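Local atomic coordinates of protein F-112 (Sulfolobus virus-like particle ssv1, PDB entry 2VQC), a protein that is essential for virus function and, having a winged-helix fold, probably binds DNA. Residues A46-I49 and Q50-L53; A52-A55 and I56-H60. All blocks are in the same frame, centred on the assembly; numbering follows the deposited sequence.

Contact 1 of 2, residues A46-I49 and Q50-L53; sequences AYNI and QRAL
Q50 brings its amide nitrogen to the edge of the Y47 ring, one turn along helix 43-59. In this winged-helix fold, that helix is the second of the helix-turn-helix pair and occupies the place usually taken by the recognition helix. NE2 lies near the ring plane, 3.8 Å from both CD1 and CE1, and the amide stands almost perpendicular to the ring. This is a van der Waals neighbourhood, with no polar bond between the two side chains. An extended chain, with CG anti to the backbone N (chi1 175°), runs Q50 along Y47 in the same direction.

The backbone illustrates how an alpha-helix pairs its own polar groups before side chains contribute anything. Q50 N donates to A46 O at 2.8 Å and R51 N to Y47 O at 2.9 Å, while A52 N reaches N48 O over a longer 3.2 Å. These i to i+4 bonds satisfy carbonyls on both the buried and the outward sides. A46 packs on L32 and L36 of helix 32-39, Q50 on L32 and wing residues T73 and F75, whereas I49 and L53 face M16 and M20 of helix 13-27.

On the outward side, R51 adds a weak side-chain bond, its NH2 donating to N48 OD1 at 3.2 Å with a bent N-H...O angle of 129°. The arginine chain turns at chi3 (67°) and comes back alongside N48, so that CA of N48 sits over one face of the guanidinium, towards its rim. Deeper in, L53 N meets I49 O at 2.7 Å, almost in line with the carbonyl bond.

Contact 2 of 2, residues A52-A55 and I56-H60; sequences ALKA and ICERH
E58 folds its carboxylate back over the preceding turn, where OE2 meets the end of the K54 side chain in a long salt bridge of 3.9 Å to NZ. The two chains cross obliquely, and CE of K54 comes as near to OE2 as the ammonium nitrogen does. E58 CG lies beside its own backbone N (chi1 -73°), which brings that methylene to 3.3 Å from K54 O and the extended glutamate chain along the K54 carbonyl. The same carbonyl accepts E58 N at 3.0 Å; OE1 of E58 also lies close to K54 O, but both are acceptors, so the N-H and the CG methylene, not the carboxylate, suit this oxygen.

One residue further on, R59 lays its aliphatic part along A55 O, with CG 3.4 Å from that oxygen. The backbone bond there, R59 N to A55 O, is stretched to 3.3 Å and bent to 136°. C57 N to L53 O and I56 N to A52 O are straighter and shorter.

Helix 43-59 leads from here towards the wing of the winged-helix fold, the antiparallel strands 64-68 and 73-77. C57 makes the connection covalent: its SG forms a disulfide with C64, at the start of the first wing strand, and both C57 and K54 pack on F75 and V66. On another side of the helix I56 is buried against Y14, A17 and Y21 of helix 13-27. The backbone oxygen of I56 receives a weak bond from ND1 of H60, 3.2 Å long, where the chain has folded the imidazole back towards it, with CB of R59 over one ring face, towards its rim.

From the N terminus, the chain passes helix 13-27, short strand 29-30 and helix 32-39 before entering helix 43-59, which carries both contacts. Contact 1 comes first and contact 2 follows, overlapping it at A52 and L53; neither nests within the other, and neither closes a loop, whereas the C57-C64 disulfide of contact 2 closes the short connection from helix 43-59 to strand 64-68. Contact 1 lies where the helix packs against helix 32-39, its helix-turn-helix partner, and helix 13-27, and already meets strand 73-77 through Q50. Contact 2 continues along helix 13-27 and adds strand 64-68, through V66 and the disulfide. F75 touches L53, common to both.

Contact 1 of 2, residues A46-I49 and Q50-L53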
loop_
_atom_site.group_PDB
_atom_site.type_symbol
_atom_site.label_atom_id
_atom_site.label_comp_id
_atom_site.label_asym_id
_atom_site.label_seq_id
_atom_site.Cartn_x
_atom_site.Cartn_y
_atom_site.Cartn_z
ATOM N N ALA A 46 5.771 8.246 -2.558
ATOM C CA ALA A 46 5.138 7.209 -1.753
ATOM C C ALA A 46 3.612 7.304 -1.814
ATOM O O ALA A 46 2.934 6.274 -1.832
ATOM C CB ALA A 46 5.617 7.300 -0.315
ATOM N N TYR A 47 3.081 8.528 -1.841
ATOM C CA TYR A 47 1.631 8.742 -1.981
ATOM C C TYR A 47 1.093 8.251 -3.328
ATOM O O TYR A 47 -0.028 7.753 -3.395
ATOM C CB TYR A 47 1.247 10.222 -1.784
ATOM C CG TYR A 47 0.958 10.610 -0.344
ATOM C CD1 TYR A 47 -0.083 10.015 0.367
ATOM C CD2 TYR A 47 1.714 11.591 0.302
ATOM C CE1 TYR A 47 -0.351 10.374 1.687
ATOM C CE2 TYR A 47 1.453 11.954 1.617
ATOM C CZ TYR A 47 0.423 11.344 2.305
ATOM O OH TYR A 47 0.171 11.714 3.613
ATOM N N ASN A 48 1.880 8.399 -4.393
ATOM C CA ASN A 48 1.486 7.877 -5.709
ATOM C C ASN A 48 1.370 6.360 -5.670
ATOM O O ASN A 48 0.449 5.786 -6.246
ATOM C CB ASN A 48 2.483 8.283 -6.804
ATOM C CG ASN A 48 2.477 9.772 -7.087
ATOM O OD1 ASN A 48 1.445 10.436 -6.997
ATOM N ND2 ASN A 48 3.640 10.305 -7.450
ATOM N N ILE A 49 2.312 5.721 -4.982
ATOM C CA ILE A 49 2.307 4.266 -4.827
ATOM C C ILE A 49 1.134 3.836 -3.949
ATOM O O ILE A 49 0.431 2.878 -4.276
ATOM C CB ILE A 49 3.645 3.744 -4.240
ATOM C CG1 ILE A 49 4.792 3.996 -5.227
ATOM C CG2 ILE A 49 3.551 2.252 -3.912
ATOM C CD1 ILE A 49 6.190 3.782 -4.644
ATOM N N GLN A 50 0.921 4.550 -2.846
ATOM C CA GLN A 50 -0.209 4.279 -1.960
ATOM C C GLN A 50 -1.541 4.354 -2.703
ATOM O O GLN A 50 -2.440 3.549 -2.466
ATOM C CB GLN A 50 -0.228 5.264 -0.792
ATOM C CG GLN A 50 -1.437 5.108 0.107
ATOM C CD GLN A 50 -1.300 5.854 1.409
ATOM O OE1 GLN A 50 -0.585 5.418 2.312
ATOM N NE2 GLN A 50 -1.992 6.984 1.522
ATOM N N ARG A 51 -1.671 5.331 -3.593
ATOM C CA ARG A 51 -2.877 5.460 -4.402
ATOM C C ARG A 51 -3.082 4.237 -5.309
ATOM O O ARG A 51 -4.205 3.747 -5.447
ATOM C CB ARG A 51 -2.830 6.747 -5.224
ATOM C CG ARG A 51 -4.142 7.085 -5.875
ATOM C CD ARG A 51 -4.231 8.556 -6.229
ATOM N NE ARG A 51 -3.285 8.952 -7.276
ATOM C CZ ARG A 51 -2.277 9.819 -7.133
ATOM N NH1 ARG A 51 -2.025 10.419 -5.969
ATOM N NH2 ARG A 51 -1.505 10.094 -8.182
ATOM N N ALA A 52 -1.997 3.740 -5.906
ATOM C CA ALA A 52 -2.068 2.541 -6.752
ATOM C C ALA A 52 -2.306 1.276 -5.913
ATOM O O ALA A 52 -3.006 0.357 -6.348
ATOM C CB ALA A 52 -0.809 2.403 -7.596
ATOM N N LEU A 53 -1.730 1.235 -4.714
ATOM C CA LEU A 53 -1.948 0.122 -3.782
ATOM C C LEU A 53 -3.417 0.030 -3.373
ATOM O O LEU A 53 -3.973 -1.063 -3.290
ATOM C CB LEU A 53 -1.067 0.288 -2.539
ATOM C CG LEU A 53 -1.095 -0.812 -1.471
ATOM C CD1 LEU A 53 -0.873 -2.213 -2.055
ATOM C CD2 LEU A 53 -0.044 -0.506 -0.418
#

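Contact 2 of 2, residues A52-A55 and I56-H60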
loop_
_atom_site.group_PDB
_atom_site.type_symbol
_atom_site.label_atom_id
_atom_site.label_comp_id
_atom_site.label_asym_id
_atom_site.label_seq_id
_atom_site.Cartn_x
_atom_site.Cartn_y
_atom_site.Cartn_z
ATOM N N ALA A 52 -1.997 3.740 -5.906
ATOM C CA ALA A 52 -2.068 2.541 -6.752
ATOM C C ALA A 52 -2.306 1.276 -5.913
ATOM O O ALA A 52 -3.006 0.357 -6.348
ATOM C CB ALA A 52 -0.809 2.403 -7.596
ATOM N N LEU A 53 -1.730 1.235 -4.714
ATOM C CA LEU A 53 -1.948 0.122 -3.782
ATOM C C LEU A 53 -3.417 0.030 -3.373
ATOM O O LEU A 53 -3.973 -1.063 -3.290
ATOM C CB LEU A 53 -1.067 0.288 -2.539
ATOM C CG LEU A 53 -1.095 -0.812 -1.471
ATOM C CD1 LEU A 53 -0.873 -2.213 -2.055
ATOM C CD2 LEU A 53 -0.044 -0.506 -0.418
ATOM N N LYS A 54 -4.035 1.181 -3.124
ATOM C CA LYS A 54 -5.462 1.249 -2.818
ATOM C C LYS A 54 -6.305 0.672 -3.963
ATOM O O LYS A 54 -7.284 -0.044 -3.719
ATOM C CB LYS A 54 -5.861 2.702 -2.519
ATOM C CG LYS A 54 -7.299 2.910 -2.063
ATOM C CD LYS A 54 -7.576 4.388 -1.822
ATOM C CE LYS A 54 -9.066 4.681 -1.687
ATOM N NZ LYS A 54 -9.650 4.117 -0.436
ATOM N N ALA A 55 -5.920 0.971 -5.204
ATOM C CA ALA A 55 -6.620 0.438 -6.376
ATOM C C ALA A 55 -6.502 -1.090 -6.455
ATOM O O ALA A 55 -7.486 -1.766 -6.746
ATOM C CB ALA A 55 -6.110 1.088 -7.659
ATOM N N ILE A 56 -5.314 -1.625 -6.170
ATOM C CA ILE A 56 -5.100 -3.083 -6.150
ATOM C C ILE A 56 -5.936 -3.759 -5.057
ATOM O O ILE A 56 -6.543 -4.804 -5.297
ATOM C CB ILE A 56 -3.607 -3.455 -5.953
ATOM C CG1 ILE A 56 -2.782 -3.017 -7.167
ATOM C CG2 ILE A 56 -3.447 -4.968 -5.738
ATOM C CD1 ILE A 56 -1.276 -3.076 -6.950
ATOM N N CYS A 57 -5.965 -3.164 -3.865
ATOM C CA CYS A 57 -6.763 -3.700 -2.755
ATOM C C CYS A 57 -8.260 -3.749 -3.068
ATOM O O CYS A 57 -8.946 -4.707 -2.706
ATOM C CB CYS A 57 -6.529 -2.891 -1.482
ATOM S SG CYS A 57 -5.024 -3.381 -0.632
ATOM N N GLU A 58 -8.755 -2.714 -3.737
ATOM C CA GLU A 58 -10.161 -2.639 -4.128
ATOM C C GLU A 58 -10.535 -3.701 -5.168
ATOM O O GLU A 58 -11.703 -4.074 -5.271
ATOM C CB GLU A 58 -10.508 -1.224 -4.619
ATOM C CG GLU A 58 -10.571 -0.209 -3.468
ATOM C CD GLU A 58 -10.608 1.245 -3.918
ATOM O OE1 GLU A 58 -9.924 1.605 -4.902
ATOM O OE2 GLU A 58 -11.314 2.042 -3.263
ATOM N N ARG A 59 -9.549 -4.203 -5.915
ATOM C CA ARG A 59 -9.775 -5.330 -6.830
ATOM C C ARG A 59 -9.888 -6.672 -6.103
ATOM O O ARG A 59 -10.371 -7.651 -6.680
ATOM C CB ARG A 59 -8.666 -5.405 -7.882
ATOM C CG ARG A 59 -8.652 -4.212 -8.803
ATOM C CD ARG A 59 -7.388 -4.131 -9.639
ATOM N NE ARG A 59 -7.311 -2.849 -10.342
ATOM C CZ ARG A 59 -6.465 -2.562 -11.329
ATOM N NH1 ARG A 59 -5.594 -3.465 -11.768
ATOM N NH2 ARG A 59 -6.500 -1.358 -11.889
ATOM N N HIS A 60 -9.437 -6.717 -4.848
ATOM C CA HIS A 60 -9.455 -7.943 -4.048
ATOM C C HIS A 60 -9.986 -7.666 -2.641
ATOM O O HIS A 60 -9.248 -7.777 -1.659
ATOM C CB HIS A 60 -8.048 -8.528 -3.967
ATOM C CG HIS A 60 -7.430 -8.792 -5.302
ATOM N ND1 HIS A 60 -6.427 -8.006 -5.826
ATOM C CD2 HIS A 60 -7.685 -9.744 -6.230
ATOM C CE1 HIS A 60 -6.082 -8.470 -7.014
ATOM N NE2 HIS A 60 -6.830 -9.524 -7.283
#